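Local coordinates for protein subclass B1 metallo-beta-lactamase (Myroides odoratimimus, PDB 6T5L) that hydrolyses beta-lactam antibiotics, probably including carbapenems, as a subclass B1 metallo-beta-lactamase with two zinc ions in its active site, at residues 18-23 with 74-79. Numbering follows the deposited sequence.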
ATOM      1  N   ILE A  18       2.792   8.078 -17.015  1.00 55.12           N
ATOM      2  CA  ILE A  18       2.238   8.985 -16.018  1.00 57.00           C
ATOM      3  C   ILE A  18       0.823   9.332 -16.458  1.00 49.90           C
ATOM      4  O   ILE A  18       0.626   9.848 -17.550  1.00 49.24           O
ATOM      5  CB  ILE A  18       3.087  10.258 -15.894  1.00 64.28           C
ATOM      6  CG1 ILE A  18       4.477   9.943 -15.334  1.00 71.46           C
ATOM      7  CG2 ILE A  18       2.307  11.322 -15.069  1.00 62.70           C
ATOM      8  CD1 ILE A  18       5.534  10.936 -15.791  1.00 81.40           C
ATOM      9  N   VAL A  19      -0.175   9.019 -15.648  1.00 49.24           N
ATOM     10  CA  VAL A  19      -1.524   9.349 -16.089  1.00 49.71           C
ATOM     11  C   VAL A  19      -2.142  10.501 -15.307  1.00 48.84           C
ATOM     12  O   VAL A  19      -3.240  10.917 -15.639  1.00 51.16           O
ATOM     13  CB  VAL A  19      -2.421   8.109 -16.043  1.00 48.43           C
ATOM     14  CG1 VAL A  19      -1.927   7.119 -17.083  1.00 50.62           C
ATOM     15  CG2 VAL A  19      -2.411   7.558 -14.659  1.00 48.21           C
ATOM     16  N   TYR A  20      -1.463  11.034 -14.297  1.00 50.62           N
ATOM     17  CA  TYR A  20      -1.949  12.171 -13.504  1.00 47.69           C
ATOM     18  C   TYR A  20      -0.756  12.716 -12.747  1.00 45.89           C
ATOM     19  O   TYR A  20       0.020  11.936 -12.186  1.00 48.02           O
ATOM     20  CB  TYR A  20      -3.057  11.732 -12.546  1.00 45.99           C
ATOM     21  CG  TYR A  20      -3.615  12.837 -11.653  1.00 49.43           C
ATOM     22  CD1 TYR A  20      -3.011  13.166 -10.436  1.00 50.27           C
ATOM     23  CD2 TYR A  20      -4.752  13.520 -12.013  1.00 49.11           C
ATOM     24  CE1 TYR A  20      -3.532  14.169  -9.626  1.00 50.40           C
ATOM     25  CE2 TYR A  20      -5.273  14.513 -11.240  1.00 46.73           C
ATOM     26  CZ  TYR A  20      -4.677  14.839 -10.029  1.00 50.72           C
ATOM     27  OH  TYR A  20      -5.226  15.855  -9.225  1.00 52.10           O
ATOM     28  N   GLN A  21      -0.591  14.028 -12.699  1.00 46.94           N
ATOM     29  CA  GLN A  21       0.520  14.576 -11.932  1.00 51.17           C
ATOM     30  C   GLN A  21       0.251  16.029 -11.564  1.00 52.41           C
ATOM     31  O   GLN A  21      -0.151  16.854 -12.404  1.00 50.47           O
ATOM     32  CB  GLN A  21       1.838  14.472 -12.709  1.00 62.28           C
ATOM     33  CG  GLN A  21       3.045  15.100 -12.014  1.00 75.76           C
ATOM     34  CD  GLN A  21       4.350  14.884 -12.777  0.50 89.20           C
ATOM     35  OE1 GLN A  21       4.374  14.896 -14.010  0.50 93.58           O
ATOM     36  NE2 GLN A  21       5.443  14.713 -12.041  0.50 93.77           N
ATOM     37  N   THR A  22       0.622  16.340 -10.337  1.00 54.78           N
ATOM     38  CA  THR A  22       0.250  17.525  -9.578  1.00 54.50           C
ATOM     39  C   THR A  22       1.320  17.630  -8.496  1.00 53.09           C
ATOM     40  O   THR A  22       2.070  16.680  -8.264  1.00 50.39           O
ATOM     41  CB  THR A  22      -1.180  17.304  -9.053  1.00 55.52           C
ATOM     42  OG1 THR A  22      -2.147  17.625 -10.091  1.00 58.06           O
ATOM     43  CG2 THR A  22      -1.430  17.945  -7.820  1.00 55.04           C
ATOM     44  N   GLU A  23       1.423  18.791  -7.864  1.00 57.34           N
ATOM     45  CA  GLU A  23       2.355  18.919  -6.752  1.00 63.49           C
ATOM     46  C   GLU A  23       2.010  17.964  -5.610  1.00 56.48           C
ATOM     47  O   GLU A  23       2.881  17.634  -4.800  1.00 52.83           O
ATOM     48  CB  GLU A  23       2.367  20.358  -6.233  1.00 74.24           C
ATOM     49  CG  GLU A  23       1.033  20.791  -5.622  1.00 81.15           C
ATOM     50  CD  GLU A  23       1.114  22.101  -4.848  1.00 87.40           C
ATOM     51  OE1 GLU A  23       2.198  22.420  -4.316  1.00 87.84           O
ATOM     52  OE2 GLU A  23       0.083  22.800  -4.759  1.00 89.38           O
ATOM     53  N   SER A  74      -5.608  12.534  -1.168  1.00 42.67           N
ATOM     54  CA  SER A  74      -6.601  11.479  -1.274  1.00 41.85           C
ATOM     55  C   SER A  74      -7.801  11.929  -2.114  1.00 43.40           C
ATOM     56  O   SER A  74      -8.292  11.170  -2.960  1.00 39.06           O
ATOM     57  CB  SER A  74      -7.049  11.064   0.135  1.00 44.14           C
ATOM     58  OG  SER A  74      -6.017  10.423   0.870  1.00 45.86           O
ATOM     59  N   LEU A  75      -8.289  13.162  -1.902  1.00 40.96           N
ATOM     60  CA  LEU A  75      -9.377  13.664  -2.749  1.00 44.42           C
ATOM     61  C   LEU A  75      -8.948  13.782  -4.224  1.00 45.85           C
ATOM     62  O   LEU A  75      -9.743  13.504  -5.138  1.00 42.64           O
ATOM     63  CB  LEU A  75      -9.856  15.033  -2.236  1.00 44.87           C
ATOM     64  CG  LEU A  75     -10.970  15.769  -2.970  1.00 46.15           C
ATOM     65  CD1 LEU A  75     -12.294  14.942  -3.023  1.00 42.59           C
ATOM     66  CD2 LEU A  75     -11.313  17.249  -2.369  1.00 47.33           C
ATOM     67  N   GLU A  76      -7.708  14.238  -4.495  1.00 43.15           N
ATOM     68  CA  GLU A  76      -7.252  14.209  -5.886  1.00 44.43           C
ATOM     69  C   GLU A  76      -7.295  12.793  -6.448  1.00 42.36           C
ATOM     70  O   GLU A  76      -7.715  12.596  -7.581  1.00 42.79           O
ATOM     71  CB  GLU A  76      -5.845  14.786  -6.071  1.00 43.97           C
ATOM     72  CG  GLU A  76      -5.758  16.304  -5.785  1.00 48.09           C
ATOM     73  CD  GLU A  76      -4.413  16.948  -6.159  1.00 51.52           C
ATOM     74  OE1 GLU A  76      -3.724  16.473  -7.097  1.00 46.99           O
ATOM     75  OE2 GLU A  76      -4.032  17.923  -5.455  1.00 55.62           O
ATOM     76  N   LEU A  77      -6.898  11.791  -5.670  1.00 43.38           N
ATOM     77  CA  LEU A  77      -6.919  10.404  -6.166  1.00 43.66           C
ATOM     78  C   LEU A  77      -8.352   9.908  -6.430  1.00 39.76           C
ATOM     79  O   LEU A  77      -8.646   9.337  -7.497  1.00 39.01           O
ATOM     80  CB  LEU A  77      -6.229   9.505  -5.157  1.00 43.27           C
ATOM     81  CG  LEU A  77      -6.271   8.005  -5.436  1.00 43.95           C
ATOM     82  CD1 LEU A  77      -5.676   7.725  -6.770  1.00 46.38           C
ATOM     83  CD2 LEU A  77      -5.506   7.247  -4.438  1.00 44.32           C
ATOM     84  N   ILE A  78      -9.256  10.136  -5.484  1.00 38.65           N
ATOM     85  CA  ILE A  78     -10.659   9.698  -5.633  1.00 39.70           C
ATOM     86  C   ILE A  78     -11.309  10.360  -6.848  1.00 39.47           C
ATOM     87  O   ILE A  78     -11.930   9.690  -7.685  1.00 38.33           O
ATOM     88  CB  ILE A  78     -11.439   9.997  -4.339  1.00 40.03           C
ATOM     89  CG1 ILE A  78     -10.892   9.119  -3.202  1.00 37.13           C
ATOM     90  CG2 ILE A  78     -12.945   9.786  -4.564  1.00 39.77           C
ATOM     91  CD1 ILE A  78     -11.271   9.564  -1.767  1.00 38.78           C
ATOM     92  N   ASN A  79     -11.123  11.675  -6.995  1.00 39.85           N
ATOM     93  CA  ASN A  79     -11.660  12.381  -8.154  1.00 43.78           C
ATOM     94  C   ASN A  79     -11.017  11.871  -9.433  1.00 45.79           C
ATOM     95  O   ASN A  79     -11.694  11.705 -10.451  1.00 40.94           O
ATOM     96  CB  ASN A  79     -11.446  13.887  -7.979  1.00 45.29           C
ATOM     97  CG  ASN A  79     -12.489  14.541  -7.007  1.00 46.85           C
ATOM     98  OD1 ASN A  79     -13.549  13.968  -6.719  1.00 47.31           O
ATOM     99  ND2 ASN A  79     -12.166  15.711  -6.513  1.00 46.72           N
TER
HETATM  100  O   HOH W   1      -8.103  14.896  -9.166  1.00 57.80           O
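Tyr20 gives its phenol hydroxyl to the carboxylate of Glu76, and this hydrogen bond, with Tyr20 OH 2.7 Å from Glu76 OE1, joins strand 17-21 to helix 71-83, although the place of OE1 is less sure than the rest. Both elements belong to the alpha-beta/beta-alpha sandwich of metallo-beta-lactamases: the strand forms one edge of a six-stranded mixed sheet, and the helix packs against a face of that sheet. Tyrosine and glutamate suit their places because two long side chains can meet part-way, the tyrosine bringing a donor at its far end and the glutamate two acceptor oxygens. Tyr20 CG lies anti to the backbone N (chi1 179°), which sends the ring out toward the helix. As modelled, Glu76 OE1 sits at the edge of the ring and in its plane, 3.4 Å from Tyr20 CE1, whereas the carboxylate itself is turned 63° from the ring. Glu76 reaches across the tyrosine at about a right angle, extended beyond CG, and its CB comes 3.4 Å from Tyr20 OH, so its aliphatic part also lines the hydroxyl. From the opposite direction Thr22 brings its CG2 methyl up to the same carboxylate; the model is too tight there, hence the doubt over OE1.

Beyond this first shell, Asn24 ND2 hydrogen-bonds Glu76 OE2, so as modelled both carboxylate oxygens have a partner and the group is tied to the turn after the strand. Phe80, one helical turn further along, meets the tyrosine ring with planes about 65° apart, and Leu25 touches both Tyr20 and Glu76. A classic beta bulge sets Val19 and Tyr20 together against Ile27. One water makes a second link: it donates to Tyr20 OH at 3.0 Å and to the backbone O of Glu76 at 2.8 Å.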